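Local structure of fibroblast growth factor 18 (Homo sapiens, 4CJM) at residues Arg22-Arg27 with Phe57-Asn62; Lys83-Asn88 with Asp122-Lys127; Tyr89-Ser94 with Gly99-Phe104. The protein is a secreted heparin-binding growth factor that interacts with FGF receptors, regulates cell proliferation, differentiation and migration, and is required for normal ossification and bone development. All blocks are in the same frame, centred on the assembly; numbering follows the deposited sequence.

The three contacts illustrate how chemistry follows position in one small all-beta fold. Contact 3 is the buried one and has direct backbone hydrogen bonds between its segments. Contact 1 is partly buried and contact 2 lies at the surface; neither has a hydrogen bond between its own two segments. Contacts 2 and 3 share one neighbourhood: strands 80-84 and 90-94 are adjacent in the sheet, and the backbones of F125 and T90 are hydrogen-bonded. Contact 1 lies across the chain's centre from contact 2 but meets contact 3, where A26 packs on F104 and M61 on W100 and Y101. Its chemistry is chiefly aliphatic, whereas contact 2 centres on a histidine and contact 3 adds sulfur and aromatic contacts.

Contact 1 of 3, residues Arg22-Arg27 with Phe57-Asn62; sequences RRISAR and FYLCMN
I24 and L59 meet inside the protein through a single methyl group, CD1 of the leucine, against which the branched end of the isoleucine is gathered. I24 CD1 lies 3.7 Å from L59 CD1, and I24 CG2 comes within 3.8 Å of the same L59 CD1, so both arms of the isoleucine share one partner. The two side chains cross at about a right angle. L59 reaches this place because its CG stands anti to the backbone N (chi1 172°), which brings the branch up to I24 although the CB itself does not point straight there. Nearer the surface, F57 turns its ring obliquely toward R22, whose backbone N makes the approach, 3.8 Å from F57 CD2. The two segments share no hydrogen bonds. R22 makes a backbone hydrogen bond to G69, in the strand that pairs with 58-61, L59 makes one to I50, and C60 is joined to C78 by a disulfide. F104 and V19 extend the apolar cluster around I24. The hairpin 16-19/24-25 thus meets the hairpin 58-61/67-70 through the I24-L59 apolar contact and the backbone bond between R22 and G69, as in the beta-trefoil fold of fibroblast growth factors.

Contact 2 of 3, residues Lys83-Asn88 with Asp122-Lys127; sequences KVLENN and DVHFMK
L85 and H124 meet in van der Waals contact, a methyl group against an imidazole. L85 CD1 rests 3.4 Å from H124 CD2, and the same methyl is 3.5 Å from H124 NE2, an oblique approach to that end of the ring. The side chains cross at about a right angle. L85 also touches A91 of strand 90-94 and E118.

The polar neighbours of the ring come from several directions. N87 places its amide at the other end of the imidazole, with N87 ND2 3.6 Å from H124 CE1, and the amide and ring planes stand 84° apart. This is proximity, not a hydrogen bond: the histidine's own bonds run from NE2 to the carbonyl of E118 and from ND1 to R11, a pairing consistent with a proton on NE2. The two bonds fix the ring's rotation. N87 CG lies between its own backbone N and carbonyl carbon (chi1 69°), a setting in which ND2 reaches the imidazole while OD1 holds the backbone N of Y89.

Sulfur makes a close approach of its own. M126 SD lies 3.6 Å from the carbonyl oxygen N88 O, brought there by a chain bent at both later torsions. The N88 side chain leads away from 122-127; it is a predicted N-glycosylation site that carries no sugar here.

Behind all this is a type I turn from L85 to N88, closed by N88 N bonding L85 O at 3.1 Å. The arrangement is that of a beta hairpin, strands 80-84 and 90-94, whose tip leans on the final strand 125-128. A backbone hydrogen bond between T90 and F125 joins the two outermost strands of the sheet, consistent with closure of the beta-trefoil barrel.

Contact 3 of 3, residues Tyr89-Ser94 with Gly99-Phe104; sequences YTALMS and GWYVGF
M93 and Y101 face each other as a non-hydrogen-bonded antiparallel pair, their CA atoms 4.3 Å apart, and two backbone bonds flank them. V102 N donates to L92 O at 2.9 Å, and S94 N donates to W100 O at 2.8 Å. The end-to-end directions of 91-94 and 99-102 differ by 111°, consistent with a pairing limited to one bridge.

On the side-chain level the methionine lies over one face of the tyrosine ring. Its CG is anti to the backbone N (chi1 -176°), which lays the chain across the aromatic surface: M93 CG sits 4.0 Å from the centroid of the Y101 ring and 17° off its normal, a CH-pi contact. Beyond it M93 SD takes up an oblique Met-aromatic position and accepts a weak hydrogen bond from G99 N at 3.3 Å. On the other side of the strand, L92 CB packs 3.8 Å from V102 CG2.

A second shell sets these groups in place. T116 OG1 takes the backbone N of Y101, while K83 and E118 border its ring. F80 and F125 pack on V102, and V48 and I50 receive L92. W100 stacks on Y97, and S94 OG bonds the backbone N of K96 and of Y97, within the link between the segments. Where the chains diverge, a water joins L92 N, at 2.8 Å, to V102 O.

The chemistry implies a division of labour in a buried place: backbone bonds and a water meet several of the peptide groups, while methionine, tyrosine and aliphatic groups pack beside them, holding an irregular segment against strand 90-94 without extending the sheet.

Contact 1 of 3, residues Arg22-Arg27 with Phe57-Asn62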
loop_
_atom_site.group_PDB
_atom_site.type_symbol
_atom_site.label_atom_id
_atom_site.label_comp_id
_atom_site.label_asym_id
_atom_site.label_seq_id
_atom_site.Cartn_x
_atom_site.Cartn_y
_atom_site.Cartn_z
ATOM N N ARG A 22 3.450 12.445 5.194
ATOM C CA ARG A 22 2.571 12.776 4.086
ATOM C C ARG A 22 3.037 12.067 2.811
ATOM O O ARG A 22 2.223 11.583 2.023
ATOM C CB ARG A 22 2.527 14.288 3.912
ATOM C CG ARG A 22 1.750 14.815 2.731
ATOM C CD ARG A 22 1.729 16.368 2.652
ATOM N NE ARG A 22 1.485 17.131 3.898
ATOM C CZ ARG A 22 2.379 17.832 4.620
ATOM N NH1 ARG A 22 3.674 17.884 4.301
ATOM N NH2 ARG A 22 1.966 18.489 5.702
ATOM N N ARG A 23 4.345 11.961 2.630
ATOM C CA ARG A 23 4.913 11.355 1.428
ATOM C C ARG A 23 4.932 9.834 1.526
ATOM O O ARG A 23 5.186 9.269 2.583
ATOM C CB ARG A 23 6.313 11.891 1.225
ATOM C CG ARG A 23 6.954 11.497 -0.075
ATOM C CD ARG A 23 8.250 12.264 -0.313
ATOM N NE ARG A 23 9.167 11.534 -1.191
ATOM C CZ ARG A 23 10.311 10.937 -0.837
ATOM N NH1 ARG A 23 10.766 10.946 0.413
ATOM N NH2 ARG A 23 11.021 10.309 -1.774
ATOM N N ILE A 24 4.620 9.186 0.409
ATOM C CA ILE A 24 4.633 7.730 0.292
ATOM C C ILE A 24 5.645 7.339 -0.767
ATOM O O ILE A 24 5.811 8.018 -1.780
ATOM C CB ILE A 24 3.266 7.169 -0.128
ATOM C CG1 ILE A 24 2.180 7.559 0.878
ATOM C CG2 ILE A 24 3.318 5.654 -0.296
ATOM C CD1 ILE A 24 2.366 6.994 2.265
ATOM N N SER A 25 6.358 6.249 -0.508
ATOM C CA SER A 25 7.405 5.813 -1.423
ATOM C C SER A 25 7.654 4.324 -1.247
ATOM O O SER A 25 7.157 3.734 -0.291
ATOM C CB SER A 25 8.652 6.660 -1.183
ATOM O OG SER A 25 9.805 5.963 -1.559
ATOM N N ALA A 26 8.409 3.716 -2.162
ATOM C CA ALA A 26 8.787 2.311 -2.024
ATOM C C ALA A 26 10.281 2.141 -2.221
ATOM O O ALA A 26 10.714 1.417 -3.123
ATOM C CB ALA A 26 8.022 1.448 -3.011
ATOM N N ARG A 27 11.066 2.803 -1.371
ATOM C CA ARG A 27 12.531 2.746 -1.446
ATOM C C ARG A 27 13.122 2.222 -0.140
ATOM O O ARG A 27 14.276 2.446 0.147
ATOM C CB ARG A 27 13.094 4.133 -1.784
ATOM C CG ARG A 27 12.603 4.661 -3.123
ATOM C CD ARG A 27 13.021 6.096 -3.413
ATOM N NE ARG A 27 14.454 6.302 -3.234
ATOM C CZ ARG A 27 15.412 5.858 -4.053
ATOM N NH1 ARG A 27 15.115 5.170 -5.154
ATOM N NH2 ARG A 27 16.691 6.103 -3.769
ATOM N N PHE A 57 0.823 7.398 10.335
ATOM C CA PHE A 57 0.028 7.907 9.220
ATOM C C PHE A 57 -0.524 6.738 8.426
ATOM O O PHE A 57 0.166 5.739 8.232
ATOM C CB PHE A 57 0.876 8.775 8.290
ATOM C CG PHE A 57 1.007 10.210 8.739
ATOM C CD1 PHE A 57 1.156 10.533 10.078
ATOM C CD2 PHE A 57 1.016 11.242 7.798
ATOM C CE1 PHE A 57 1.285 11.852 10.466
ATOM C CE2 PHE A 57 1.153 12.551 8.184
ATOM C CZ PHE A 57 1.285 12.860 9.519
ATOM N N TYR A 58 -1.776 6.867 7.983
ATOM C CA TYR A 58 -2.403 5.853 7.171
ATOM C C TYR A 58 -2.058 6.115 5.738
ATOM O O TYR A 58 -2.025 7.264 5.289
ATOM C CB TYR A 58 -3.917 5.869 7.338
ATOM C CG TYR A 58 -4.380 5.383 8.693
ATOM C CD1 TYR A 58 -4.413 6.239 9.780
ATOM C CD2 TYR A 58 -4.794 4.068 8.880
ATOM C CE1 TYR A 58 -4.830 5.790 11.018
ATOM C CE2 TYR A 58 -5.220 3.610 10.114
ATOM C CZ TYR A 58 -5.229 4.461 11.177
ATOM O OH TYR A 58 -5.652 4.002 12.409
ATOM N N LEU A 59 -1.837 5.027 5.000
ATOM C CA LEU A 59 -1.716 5.077 3.553
ATOM C C LEU A 59 -3.099 5.258 2.945
ATOM O O LEU A 59 -4.010 4.461 3.220
ATOM C CB LEU A 59 -1.102 3.777 3.044
ATOM C CG LEU A 59 -1.084 3.603 1.526
ATOM C CD1 LEU A 59 -0.138 4.615 0.902
ATOM C CD2 LEU A 59 -0.644 2.201 1.168
ATOM N N CYS A 60 -3.248 6.297 2.129
ATOM C CA CYS A 60 -4.523 6.629 1.504
ATOM C C CYS A 60 -4.332 7.049 0.058
ATOM O O CYS A 60 -3.238 7.456 -0.340
ATOM C CB CYS A 60 -5.215 7.760 2.277
ATOM S SG CYS A 60 -5.206 7.503 4.076
ATOM N N MET A 61 -5.400 6.934 -0.729
ATOM C CA MET A 61 -5.415 7.397 -2.115
ATOM C C MET A 61 -6.477 8.463 -2.296
ATOM O O MET A 61 -7.677 8.201 -2.116
ATOM C CB MET A 61 -5.711 6.245 -3.057
ATOM C CG MET A 61 -5.633 6.631 -4.524
ATOM S SD MET A 61 -5.938 5.244 -5.631
ATOM C CE MET A 61 -4.322 4.494 -5.721
ATOM N N ASN A 62 -6.052 9.663 -2.674
ATOM C CA ASN A 62 -6.983 10.783 -2.819
ATOM C C ASN A 62 -7.711 10.745 -4.185
ATOM O O ASN A 62 -7.483 9.840 -4.995
ATOM C CB ASN A 62 -6.249 12.099 -2.582
ATOM C CG ASN A 62 -5.280 12.447 -3.695
ATOM O OD1 ASN A 62 -5.360 11.906 -4.802
ATOM N ND2 ASN A 62 -4.369 13.381 -3.415
#

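Contact 2 of 3, residues Lys83-Asn88 with Asp122-Lys127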
loop_
_atom_site.group_PDB
_atom_site.type_symbol
_atom_site.label_atom_id
_atom_site.label_comp_id
_atom_site.label_asym_id
_atom_site.label_seq_id
_atom_site.Cartn_x
_atom_site.Cartn_y
_atom_site.Cartn_z
ATOM N N LYS A 83 -6.217 -8.343 -2.704
ATOM C CA LYS A 83 -6.378 -9.485 -3.586
ATOM C C LYS A 83 -5.067 -10.239 -3.726
ATOM O O LYS A 83 -4.062 -9.660 -4.159
ATOM C CB LYS A 83 -6.742 -8.992 -4.976
ATOM C CG LYS A 83 -8.139 -8.416 -5.128
ATOM C CD LYS A 83 -8.119 -7.094 -5.888
ATOM C CE LYS A 83 -9.525 -6.563 -6.138
ATOM N NZ LYS A 83 -10.009 -6.847 -7.514
ATOM N N VAL A 84 -5.084 -11.526 -3.414
ATOM C CA VAL A 84 -3.976 -12.397 -3.779
ATOM C C VAL A 84 -4.197 -12.889 -5.199
ATOM O O VAL A 84 -5.151 -13.586 -5.484
ATOM C CB VAL A 84 -3.778 -13.549 -2.757
ATOM C CG1 VAL A 84 -4.819 -14.656 -2.907
ATOM C CG2 VAL A 84 -2.373 -14.121 -2.872
ATOM N N LEU A 85 -3.314 -12.492 -6.101
ATOM C CA LEU A 85 -3.498 -12.757 -7.524
ATOM C C LEU A 85 -3.112 -14.184 -7.868
ATOM O O LEU A 85 -2.550 -14.886 -7.047
ATOM C CB LEU A 85 -2.658 -11.781 -8.335
ATOM C CG LEU A 85 -2.937 -10.305 -8.037
ATOM C CD1 LEU A 85 -1.934 -9.402 -8.731
ATOM C CD2 LEU A 85 -4.349 -9.939 -8.444
ATOM N N GLU A 86 -3.451 -14.623 -9.080
ATOM C CA GLU A 86 -3.095 -15.973 -9.538
ATOM C C GLU A 86 -1.590 -16.148 -9.588
ATOM O O GLU A 86 -1.105 -17.260 -9.446
ATOM C CB GLU A 86 -3.679 -16.294 -10.908
ATOM C CG GLU A 86 -5.188 -16.421 -10.930
ATOM C CD GLU A 86 -5.745 -17.371 -9.876
ATOM O OE1 GLU A 86 -5.741 -18.591 -10.134
ATOM O OE2 GLU A 86 -6.190 -16.901 -8.797
ATOM N N ASN A 87 -0.859 -15.056 -9.790
ATOM C CA ASN A 87 0.594 -15.112 -9.851
ATOM C C ASN A 87 1.299 -15.070 -8.504
ATOM O O ASN A 87 2.509 -14.941 -8.447
ATOM C CB ASN A 87 1.120 -14.005 -10.768
ATOM C CG ASN A 87 0.940 -12.628 -10.193
ATOM O OD1 ASN A 87 0.599 -12.462 -9.029
ATOM N ND2 ASN A 87 1.184 -11.616 -11.020
ATOM N N ASN A 88 0.516 -15.141 -7.435
ATOM C CA ASN A 88 0.992 -15.152 -6.047
ATOM C C ASN A 88 1.545 -13.848 -5.505
ATOM O O ASN A 88 2.129 -13.839 -4.409
ATOM C CB ASN A 88 2.008 -16.255 -5.819
ATOM C CG ASN A 88 1.467 -17.595 -6.198
ATOM O OD1 ASN A 88 0.534 -18.081 -5.579
ATOM N ND2 ASN A 88 2.032 -18.196 -7.233
ATOM N N ASP A 122 3.799 -3.006 -11.545
ATOM C CA ASP A 122 3.863 -1.867 -10.641
ATOM C C ASP A 122 2.970 -2.046 -9.420
ATOM O O ASP A 122 3.254 -1.473 -8.392
ATOM C CB ASP A 122 3.496 -0.564 -11.382
ATOM C CG ASP A 122 4.544 -0.150 -12.419
ATOM O OD1 ASP A 122 5.402 -0.980 -12.771
ATOM O OD2 ASP A 122 4.513 1.000 -12.920
ATOM N N VAL A 123 1.885 -2.801 -9.539
ATOM C CA VAL A 123 0.902 -2.883 -8.466
ATOM C C VAL A 123 1.003 -4.192 -7.696
ATOM O O VAL A 123 0.118 -4.522 -6.901
ATOM C CB VAL A 123 -0.558 -2.642 -8.979
ATOM C CG1 VAL A 123 -0.612 -1.423 -9.890
ATOM C CG2 VAL A 123 -1.143 -3.838 -9.724
ATOM N N HIS A 124 2.074 -4.936 -7.925
ATOM C CA HIS A 124 2.249 -6.233 -7.289
ATOM C C HIS A 124 3.199 -6.163 -6.103
ATOM O O HIS A 124 4.208 -5.458 -6.136
ATOM C CB HIS A 124 2.769 -7.237 -8.306
ATOM C CG HIS A 124 1.826 -7.454 -9.437
ATOM N ND1 HIS A 124 2.225 -7.979 -10.642
ATOM C CD2 HIS A 124 0.505 -7.189 -9.558
ATOM C CE1 HIS A 124 1.186 -8.054 -11.450
ATOM N NE2 HIS A 124 0.131 -7.581 -10.815
ATOM N N PHE A 125 2.849 -6.902 -5.060
ATOM C CA PHE A 125 3.603 -6.880 -3.836
ATOM C C PHE A 125 3.744 -8.274 -3.232
ATOM O O PHE A 125 2.886 -9.129 -3.415
ATOM C CB PHE A 125 2.926 -5.931 -2.833
ATOM C CG PHE A 125 2.841 -4.513 -3.314
ATOM C CD1 PHE A 125 3.907 -3.643 -3.130
ATOM C CD2 PHE A 125 1.716 -4.064 -4.005
ATOM C CE1 PHE A 125 3.838 -2.345 -3.605
ATOM C CE2 PHE A 125 1.643 -2.772 -4.489
ATOM C CZ PHE A 125 2.695 -1.903 -4.277
ATOM N N MET A 126 4.832 -8.468 -2.493
ATOM C CA MET A 126 4.979 -9.603 -1.578
ATOM C C MET A 126 4.969 -9.088 -0.135
ATOM O O MET A 126 5.535 -8.048 0.159
ATOM C CB MET A 126 6.293 -10.338 -1.822
ATOM C CG MET A 126 6.449 -10.938 -3.208
ATOM S SD MET A 126 5.174 -12.136 -3.598
ATOM C CE MET A 126 5.532 -13.458 -2.460
ATOM N N LYS A 127 4.328 -9.835 0.750
ATOM C CA LYS A 127 4.362 -9.529 2.170
ATOM C C LYS A 127 5.619 -10.060 2.824
ATOM O O LYS A 127 6.093 -11.122 2.463
ATOM C CB LYS A 127 3.155 -10.140 2.853
ATOM C CG LYS A 127 1.854 -9.544 2.364
ATOM C CD LYS A 127 0.724 -10.192 3.122
ATOM C CE LYS A 127 -0.621 -9.636 2.725
ATOM N NZ LYS A 127 -1.661 -10.573 3.206
#

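Contact 3 of 3, residues Tyr89-Ser94 with Gly99-Phe104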
loop_
_atom_site.group_PDB
_atom_site.type_symbol
_atom_site.label_atom_id
_atom_site.label_comp_id
_atom_site.label_asym_id
_atom_site.label_seq_id
_atom_site.Cartn_x
_atom_site.Cartn_y
_atom_site.Cartn_z
ATOM N N TYR A 89 1.354 -12.751 -6.231
ATOM C CA TYR A 89 1.591 -11.440 -5.650
ATOM C C TYR A 89 0.286 -10.941 -5.080
ATOM O O TYR A 89 -0.784 -11.462 -5.396
ATOM C CB TYR A 89 2.117 -10.454 -6.680
ATOM C CG TYR A 89 3.535 -10.754 -7.101
ATOM C CD1 TYR A 89 3.800 -11.645 -8.151
ATOM C CD2 TYR A 89 4.615 -10.133 -6.473
ATOM C CE1 TYR A 89 5.099 -11.899 -8.549
ATOM C CE2 TYR A 89 5.909 -10.376 -6.873
ATOM C CZ TYR A 89 6.145 -11.262 -7.904
ATOM O OH TYR A 89 7.426 -11.520 -8.308
ATOM N N THR A 90 0.385 -9.925 -4.241
ATOM C CA THR A 90 -0.770 -9.318 -3.650
ATOM C C THR A 90 -0.940 -7.966 -4.281
ATOM O O THR A 90 0.047 -7.265 -4.506
ATOM C CB THR A 90 -0.566 -9.168 -2.133
ATOM O OG1 THR A 90 -0.566 -10.461 -1.517
ATOM C CG2 THR A 90 -1.694 -8.363 -1.506
ATOM N N ALA A 91 -2.179 -7.604 -4.600
ATOM C CA ALA A 91 -2.490 -6.235 -5.024
ATOM C C ALA A 91 -3.419 -5.555 -4.035
ATOM O O ALA A 91 -4.165 -6.220 -3.300
ATOM C CB ALA A 91 -3.119 -6.207 -6.412
ATOM N N LEU A 92 -3.383 -4.222 -4.063
ATOM C CA LEU A 92 -4.204 -3.395 -3.192
ATOM C C LEU A 92 -5.007 -2.389 -4.010
ATOM O O LEU A 92 -4.482 -1.379 -4.468
ATOM C CB LEU A 92 -3.297 -2.664 -2.198
ATOM C CG LEU A 92 -2.544 -3.567 -1.202
ATOM C CD1 LEU A 92 -1.513 -2.757 -0.457
ATOM C CD2 LEU A 92 -3.482 -4.262 -0.212
ATOM N N MET A 93 -6.292 -2.682 -4.206
ATOM C CA MET A 93 -7.179 -1.807 -4.967
ATOM C C MET A 93 -7.867 -0.858 -4.010
ATOM O O MET A 93 -8.303 -1.266 -2.947
ATOM C CB MET A 93 -8.232 -2.623 -5.716
ATOM C CG MET A 93 -9.142 -1.796 -6.623
ATOM S SD MET A 93 -10.374 -2.772 -7.514
ATOM C CE MET A 93 -11.693 -2.897 -6.326
ATOM N N SER A 94 -8.011 0.402 -4.406
ATOM C CA SER A 94 -8.786 1.362 -3.612
ATOM C C SER A 94 -10.205 0.881 -3.442
ATOM O O SER A 94 -10.856 0.500 -4.416
ATOM C CB SER A 94 -8.810 2.752 -4.264
ATOM O OG SER A 94 -9.658 3.626 -3.545
ATOM N N GLY A 99 -10.966 -0.177 -9.500
ATOM C CA GLY A 99 -10.109 -0.121 -10.675
ATOM C C GLY A 99 -8.788 0.618 -10.497
ATOM O O GLY A 99 -7.971 0.585 -11.400
ATOM N N TRP A 100 -8.593 1.314 -9.361
ATOM C CA TRP A 100 -7.337 2.029 -9.049
ATOM C C TRP A 100 -6.569 1.273 -7.994
ATOM O O TRP A 100 -7.134 0.806 -7.009
ATOM C CB TRP A 100 -7.587 3.422 -8.496
ATOM C CG TRP A 100 -8.339 4.347 -9.379
ATOM C CD1 TRP A 100 -8.925 4.057 -10.585
ATOM C CD2 TRP A 100 -8.646 5.719 -9.107
ATOM N NE1 TRP A 100 -9.551 5.168 -11.094
ATOM C CE2 TRP A 100 -9.409 6.202 -10.203
ATOM C CE3 TRP A 100 -8.364 6.588 -8.047
ATOM C CZ2 TRP A 100 -9.899 7.525 -10.257
ATOM C CZ3 TRP A 100 -8.848 7.905 -8.111
ATOM C CH2 TRP A 100 -9.594 8.356 -9.210
ATOM N N TYR A 101 -5.260 1.193 -8.192
ATOM C CA TYR A 101 -4.402 0.352 -7.370
ATOM C C TYR A 101 -3.206 1.100 -6.791
ATOM O O TYR A 101 -2.694 2.047 -7.382
ATOM C CB TYR A 101 -3.891 -0.815 -8.225
ATOM C CG TYR A 101 -4.969 -1.801 -8.610
ATOM C CD1 TYR A 101 -5.804 -1.589 -9.724
ATOM C CD2 TYR A 101 -5.167 -2.939 -7.853
ATOM C CE1 TYR A 101 -6.795 -2.506 -10.054
ATOM C CE2 TYR A 101 -6.148 -3.854 -8.179
ATOM C CZ TYR A 101 -6.960 -3.636 -9.269
ATOM O OH TYR A 101 -7.900 -4.600 -9.529
ATOM N N VAL A 102 -2.742 0.621 -5.643
ATOM C CA VAL A 102 -1.479 1.044 -5.068
ATOM C C VAL A 102 -0.382 0.496 -5.968
ATOM O O VAL A 102 -0.352 -0.718 -6.250
ATOM C CB VAL A 102 -1.303 0.453 -3.660
ATOM C CG1 VAL A 102 0.068 0.780 -3.092
ATOM C CG2 VAL A 102 -2.396 0.961 -2.724
ATOM N N GLY A 103 0.514 1.376 -6.422
ATOM C CA GLY A 103 1.611 0.978 -7.312
ATOM C C GLY A 103 2.809 1.920 -7.298
ATOM O O GLY A 103 2.727 3.051 -6.820
ATOM N N PHE A 104 3.931 1.444 -7.823
ATOM C CA PHE A 104 5.169 2.213 -7.832
ATOM C C PHE A 104 6.000 1.947 -9.078
ATOM O O PHE A 104 5.907 0.874 -9.676
ATOM C CB PHE A 104 6.030 1.851 -6.611
ATOM C CG PHE A 104 5.379 2.151 -5.305
ATOM C CD1 PHE A 104 4.565 1.209 -4.689
ATOM C CD2 PHE A 104 5.553 3.378 -4.708
ATOM C CE1 PHE A 104 3.940 1.488 -3.473
ATOM C CE2 PHE A 104 4.933 3.670 -3.504
ATOM C CZ PHE A 104 4.121 2.721 -2.882
HETATM O O HOH W 1 -1.917 -2.731 -5.879
#